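Local coordinates for CYCLIN domain-containing protein (Chaetomium thermophilum, PDB 6Z3U) that probably regulates a cyclin-dependent serine/threonine kinase, as the cyclin subunit of the CAK complex, at residues A104-S107 with D108-A112; S224-T228 with D229-H233; N125-T129 with Y130-E134. One frame throughout, in Å; residues are numbered along the deposited sequence.

Interaction 1: residues A104-S107 with D108-A112; sequences ADMS and DEIKA
The backbone N of Lys-111 donates to Ser-107 O at 3.0 Å, with an N-H...O angle of 175°, which is the i to i+4 bond that opens helix 108-124 and is consistent with Ser-107 as its N-cap. Just upstream, Asp-105 has positive phi and is the C-prime residue of the Schellman motif ending helix 83-103, and only Ala-104 to Ser-107 separate the two helices. The side chain of Lys-111 then runs back over the same carbonyl, its CG 3.3 Å from Ser-107 O. A bend at chi4 (147°) turns the ammonium group to Met-106 O, where Lys-111 NZ makes a weak hydrogen bond of 3.1 Å. One helical turn back, Asp-108 OD1 stands 3.5 Å from Lys-111 NZ in a salt bridge, and Asp-102 of the preceding helix supplies a second carboxylate. Asp-108 in turn gives OD2 to Arg-222. On the apolar side, Met-106 reaches out as an extended chain and crosses Ile-110 at about a right angle, Met-106 SD lying 3.9 Å from Ile-110 CG2. The CG1 branch of Ile-110 lies against Ser-107 OG. Met-106 and Ile-110 both continue onto Cys-144 of helix 132-146, whereas Ser-107 packs on Arg-250 of the kinase chain. The polar half thus ties the loop to the first helical turn through one ammonium group: its charge is probably balanced by the two carboxylates, and the negative charge of Asp-108 at a helix N-terminus is likely to suit the helix dipole.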
# COMPACT_ATOMS: atom_id res chain seq x y z
N ALA A 104 -0.07 12.95 19.45
CA ALA A 104 -1.35 12.53 18.89
C ALA A 104 -1.56 11.03 18.96
O ALA A 104 -2.55 10.52 18.43
CB ALA A 104 -1.47 13.01 17.44
N ASP A 105 -0.64 10.30 19.60
CA ASP A 105 -0.76 8.86 19.79
C ASP A 105 -0.99 8.14 18.46
O ASP A 105 -1.83 7.24 18.35
CB ASP A 105 -1.88 8.54 20.79
CG ASP A 105 -1.75 7.15 21.40
OD1 ASP A 105 -1.05 6.30 20.81
OD2 ASP A 105 -2.34 6.92 22.47
N MET A 106 -0.25 8.54 17.44
CA MET A 106 -0.33 7.87 16.15
C MET A 106 0.52 6.61 16.16
O MET A 106 1.49 6.47 16.92
CB MET A 106 0.12 8.79 15.03
CG MET A 106 -0.83 9.94 14.76
SD MET A 106 -0.20 11.02 13.47
CE MET A 106 -1.56 12.17 13.26
N SER A 107 0.16 5.67 15.29
CA SER A 107 0.89 4.41 15.19
C SER A 107 2.31 4.65 14.68
O SER A 107 2.59 5.64 13.99
CB SER A 107 0.16 3.44 14.28
OG SER A 107 -0.16 4.04 13.03
N ASP A 108 3.21 3.74 15.04
CA ASP A 108 4.60 3.86 14.61
C ASP A 108 4.71 3.84 13.09
O ASP A 108 5.54 4.55 12.51
CB ASP A 108 5.44 2.73 15.22
CG ASP A 108 5.69 2.92 16.71
OD1 ASP A 108 5.41 4.02 17.23
OD2 ASP A 108 6.18 1.97 17.35
N GLU A 109 3.90 3.02 12.42
CA GLU A 109 3.96 2.96 10.97
C GLU A 109 3.51 4.27 10.34
O GLU A 109 4.04 4.67 9.29
CB GLU A 109 3.11 1.81 10.45
CG GLU A 109 3.60 0.43 10.89
CD GLU A 109 3.69 -0.54 9.73
OE1 GLU A 109 4.81 -0.96 9.38
OE2 GLU A 109 2.63 -0.88 9.16
N ILE A 110 2.54 4.96 10.95
CA ILE A 110 2.12 6.26 10.43
C ILE A 110 3.23 7.28 10.59
O ILE A 110 3.60 7.99 9.64
CB ILE A 110 0.82 6.72 11.12
CG1 ILE A 110 -0.37 5.90 10.60
CG2 ILE A 110 0.59 8.21 10.89
CD1 ILE A 110 -1.68 6.20 11.30
N LYS A 111 3.79 7.38 11.80
CA LYS A 111 4.89 8.31 12.05
C LYS A 111 6.00 8.12 11.03
O LYS A 111 6.45 9.08 10.39
CB LYS A 111 5.43 8.12 13.46
CG LYS A 111 4.43 8.37 14.57
CD LYS A 111 5.04 8.02 15.92
CE LYS A 111 4.03 8.21 17.05
NZ LYS A 111 4.24 7.22 18.14
N ALA A 112 6.46 6.88 10.86
CA ALA A 112 7.58 6.62 9.97
C ALA A 112 7.24 6.98 8.53
O ALA A 112 8.09 7.49 7.79
CB ALA A 112 8.00 5.15 10.08

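Interaction 2: residues S224-T228 with D229-H233; sequences SPLIT and DAYFH
Tyr-231 lays its ring along Pro-225 and Leu-226, joining helix 224-227 to the short, weakly bonded helix of about 230-233 that follows it. From CB the ring is directed by chi1 of -82°, with CG anti to the carbonyl carbon, back toward the earlier helix. Tyr-231 CD1 is the first ring atom to meet it, 3.6 Å from Pro-225 O. Next along the ring, Tyr-231 CE1 lies 3.9 Å from Pro-225 CB, which sits in the ring plane at the edge. Tyr-231 CZ follows at 3.8 Å from Leu-226 CD2, and the same methyl is 3.6 Å from Tyr-231 OH; the two side chains run side by side and point the same way. That hydroxyl is hydrogen-bonded to His-187 ND1, so its polar end is satisfied beyond the turn. Ala-230 completes the apolar joint: its CB is 3.6 Å from Pro-225 CB and 3.7 Å from Thr-228 CG2. With Thr-228 OG1 opposite the backbone N (chi1 -164°), the methyl CG2 lies between the backbone N and the carbonyl carbon, facing Ala-230. Further out, Leu-226 touches Leu-98 of helix 83-103, Ala-230 touches Leu-329 of helix 313-330, and Asp-229 forms a salt bridge with Arg-32 of helix 25-48. Replacing Tyr-231 by an alanine would probably open a gap beside Pro-225 CB and Leu-226 CD2 and leave His-187 ND1 without its hydroxyl partner. The chemistry is therefore divided: carbon surfaces close the buried turn, while the tyrosine hydroxyl and the aspartate carboxylate spend their polarity on other parts of the cyclin.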
# COMPACT_ATOMS: atom_id res chain seq x y z
N SER A 224 16.18 6.95 15.19
CA SER A 224 17.47 7.08 14.51
C SER A 224 17.38 7.04 12.99
O SER A 224 17.93 7.94 12.34
CB SER A 224 18.42 5.98 15.02
OG SER A 224 19.07 6.38 16.22
N PRO A 225 16.71 6.07 12.36
CA PRO A 225 16.71 6.02 10.90
C PRO A 225 15.71 6.97 10.25
O PRO A 225 15.75 7.13 9.02
CB PRO A 225 16.35 4.56 10.61
CG PRO A 225 15.44 4.19 11.73
CD PRO A 225 15.91 4.97 12.94
N LEU A 226 14.83 7.60 11.03
CA LEU A 226 13.89 8.57 10.50
C LEU A 226 14.48 9.98 10.46
O LEU A 226 14.07 10.79 9.62
CB LEU A 226 12.62 8.58 11.35
CG LEU A 226 11.94 7.22 11.54
CD1 LEU A 226 10.73 7.36 12.44
CD2 LEU A 226 11.56 6.61 10.20
N ILE A 227 15.43 10.27 11.34
CA ILE A 227 16.07 11.58 11.37
C ILE A 227 17.32 11.63 10.49
O ILE A 227 17.76 12.72 10.12
CB ILE A 227 16.43 11.97 12.81
CG1 ILE A 227 15.18 11.98 13.70
CG2 ILE A 227 17.10 13.33 12.86
CD1 ILE A 227 14.08 12.92 13.22
N THR A 228 17.89 10.47 10.15
CA THR A 228 19.06 10.37 9.30
C THR A 228 18.64 9.84 7.93
O THR A 228 17.47 9.53 7.69
CB THR A 228 20.12 9.48 9.94
OG1 THR A 228 21.38 9.69 9.30
CG2 THR A 228 19.73 8.01 9.83
N ASP A 229 19.61 9.72 7.03
CA ASP A 229 19.37 9.23 5.67
C ASP A 229 19.42 7.71 5.56
O ASP A 229 19.79 7.18 4.51
CB ASP A 229 20.38 9.86 4.71
CG ASP A 229 20.24 11.37 4.62
OD1 ASP A 229 19.16 11.89 4.98
OD2 ASP A 229 21.21 12.03 4.20
N ALA A 230 19.04 6.99 6.62
CA ALA A 230 19.16 5.54 6.61
C ALA A 230 18.31 4.92 5.50
O ALA A 230 18.78 4.02 4.78
CB ALA A 230 18.75 4.97 7.97
N TYR A 231 17.07 5.38 5.33
CA TYR A 231 16.18 4.76 4.36
C TYR A 231 16.72 4.85 2.94
O TYR A 231 16.47 3.96 2.12
CB TYR A 231 14.79 5.41 4.43
CG TYR A 231 13.90 4.88 5.53
CD1 TYR A 231 14.40 4.67 6.81
CD2 TYR A 231 12.56 4.61 5.30
CE1 TYR A 231 13.59 4.19 7.82
CE2 TYR A 231 11.74 4.13 6.30
CZ TYR A 231 12.26 3.92 7.56
OH TYR A 231 11.45 3.45 8.57
N PHE A 232 17.47 5.91 2.63
CA PHE A 232 17.92 6.14 1.27
C PHE A 232 19.07 5.23 0.86
O PHE A 232 19.26 5.00 -0.34
CB PHE A 232 18.35 7.60 1.07
CG PHE A 232 17.26 8.60 1.35
CD1 PHE A 232 16.09 8.58 0.62
CD2 PHE A 232 17.43 9.57 2.32
CE1 PHE A 232 15.09 9.51 0.87
CE2 PHE A 232 16.44 10.49 2.58
CZ PHE A 232 15.27 10.46 1.85
N HIS A 233 19.83 4.71 1.82
CA HIS A 233 21.02 3.93 1.52
C HIS A 233 20.96 2.48 1.99
O HIS A 233 21.84 1.70 1.64
CB HIS A 233 22.26 4.59 2.14
CG HIS A 233 22.33 6.07 1.91
ND1 HIS A 233 22.34 6.63 0.65
CD2 HIS A 233 22.38 7.10 2.78
CE1 HIS A 233 22.40 7.94 0.75
NE2 HIS A 233 22.42 8.26 2.04

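Interaction 3: residues N125-T129 with Y130-E134; sequences NSIMT and YPPQE
Thr-129 places its methyl over one face of the neighbouring Tyr-130 ring, forming a CH-pi contact: Thr-129 CG2 is 3.9 Å from the ring centroid and 17° off the normal, displaced a little toward the rim. The methyl gets there because CG2, rather than OG1, lies opposite the backbone N, the hydroxyl branch having chi1 of -44°. At the edge of the same ring, near its plane, Asn-125 brings CG to 4.1 Å from Tyr-130 CE2. A separate apolar pair lies farther along the turn. Ile-127 CD1 is 3.5 Å from Pro-132 CB and Ile-127 CG2 is 3.9 Å from Pro-132 CG, so both branches of the isoleucine bear on the pyrrolidine ring, the side chains crossing at about a right angle.

The next shell fixes the loop that presents these groups. Ser-126 OG accepts from Met-128 N at 2.9 Å with an N-H...O angle of 149°, an ST turn, and Ser-126 O takes the backbone N of Thr-129 at 3.1 Å. Pro-131 sits at the N-cap position of helix 132-146, and Pro-132 occupies the first helical position, where the missing N-H costs no helical bond. Outside the turn, the hydroxyl of Tyr-130 is hydrogen-bonded to Arg-365 NE, while its backbone O is bonded to Tyr-122 OH. Asp-79 of the kinase chain packs on Asn-125, Thr-129 and Tyr-130, which puts this face of the loop at the cyclin-kinase interface.

Carbon therefore carries the contact between the two halves of the turn, and hydrogen bonding works alongside it: the serine shapes the loop locally, while the tyrosine hydroxyl ties the ring to a distant part of the chain.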
# COMPACT_ATOMS: atom_id res chain seq x y z
N ASN A 125 12.21 19.06 -3.62
CA ASN A 125 11.83 20.45 -3.46
C ASN A 125 12.71 21.08 -2.40
O ASN A 125 13.20 20.41 -1.49
CB ASN A 125 10.35 20.59 -3.07
CG ASN A 125 9.42 20.03 -4.11
OD1 ASN A 125 9.56 20.32 -5.30
ND2 ASN A 125 8.46 19.23 -3.68
N SER A 126 12.93 22.39 -2.53
CA SER A 126 13.75 23.13 -1.59
C SER A 126 12.90 23.74 -0.49
O SER A 126 11.72 24.04 -0.69
CB SER A 126 14.53 24.23 -2.31
OG SER A 126 14.74 25.33 -1.44
N ILE A 127 13.51 23.92 0.68
CA ILE A 127 12.83 24.55 1.81
C ILE A 127 12.49 26.00 1.51
O ILE A 127 11.56 26.56 2.12
CB ILE A 127 13.71 24.43 3.07
CG1 ILE A 127 13.70 23.00 3.60
CG2 ILE A 127 13.22 25.39 4.15
CD1 ILE A 127 12.45 22.63 4.37
N MET A 128 13.22 26.64 0.60
CA MET A 128 12.94 28.02 0.23
C MET A 128 11.75 28.15 -0.71
O MET A 128 11.36 29.28 -1.02
CB MET A 128 14.18 28.64 -0.43
CG MET A 128 15.39 28.70 0.47
SD MET A 128 16.82 29.45 -0.33
CE MET A 128 17.56 28.03 -1.13
N THR A 129 11.18 27.04 -1.18
CA THR A 129 10.05 27.06 -2.10
C THR A 129 8.71 26.85 -1.39
O THR A 129 7.76 27.60 -1.64
CB THR A 129 10.23 25.99 -3.18
OG1 THR A 129 11.58 26.02 -3.66
CG2 THR A 129 9.29 26.23 -4.34
N TYR A 130 8.62 25.85 -0.51
CA TYR A 130 7.39 25.55 0.20
C TYR A 130 7.64 25.52 1.70
O TYR A 130 8.71 25.08 2.14
CB TYR A 130 6.81 24.20 -0.27
CG TYR A 130 6.51 24.15 -1.75
CD1 TYR A 130 5.48 24.90 -2.30
CD2 TYR A 130 7.26 23.34 -2.60
CE1 TYR A 130 5.21 24.85 -3.66
CE2 TYR A 130 7.00 23.29 -3.96
CZ TYR A 130 5.97 24.05 -4.48
OH TYR A 130 5.70 24.00 -5.84
N PRO A 131 6.67 25.95 2.51
CA PRO A 131 6.93 26.17 3.94
C PRO A 131 7.02 24.86 4.70
O PRO A 131 6.04 24.11 4.78
CB PRO A 131 5.72 26.99 4.40
CG PRO A 131 4.64 26.65 3.44
CD PRO A 131 5.28 26.28 2.13
N PRO A 132 8.17 24.56 5.32
CA PRO A 132 8.27 23.31 6.10
C PRO A 132 7.36 23.28 7.31
O PRO A 132 6.98 22.19 7.75
CB PRO A 132 9.75 23.26 6.50
CG PRO A 132 10.21 24.67 6.45
CD PRO A 132 9.43 25.32 5.34
N GLN A 133 7.01 24.44 7.88
CA GLN A 133 6.11 24.45 9.02
C GLN A 133 4.75 23.87 8.66
O GLN A 133 4.10 23.23 9.49
CB GLN A 133 5.95 25.88 9.55
CG GLN A 133 5.28 25.97 10.90
CD GLN A 133 6.25 25.73 12.04
OE1 GLN A 133 7.31 26.36 12.12
NE2 GLN A 133 5.90 24.80 12.93
N GLU A 134 4.32 24.07 7.41
CA GLU A 134 3.04 23.56 6.93
C GLU A 134 3.16 22.14 6.39
O GLU A 134 2.34 21.28 6.73
CB GLU A 134 2.47 24.49 5.85
CG GLU A 134 2.22 25.91 6.33
CD GLU A 134 1.16 25.99 7.41
OE1 GLU A 134 1.53 25.96 8.61
OE2 GLU A 134 -0.04 26.05 7.07

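How the interactions relate
Interactions 1 and 3 bracket helix 108-124: residues 104-112 lead into it and residues 125-134 lead out of it into helix 132-146. Their centres are 23 Å apart, with nearest atoms about 12 Å apart, yet each packs on the kinase chain, through Arg-250 and Asp-79 of that chain respectively. Interaction 2 lies in the cyclin C-terminal domain. It meets interaction 1 directly, their centres 17 Å apart: Ala-112 CB lies 3.9 Å from Leu-226 CD2 and 4.1 Å from Tyr-231 OH, so helix 108-124 of the first cyclin-like region packs on it here. Interactions 2 and 3, centres 20 Å apart, do not touch.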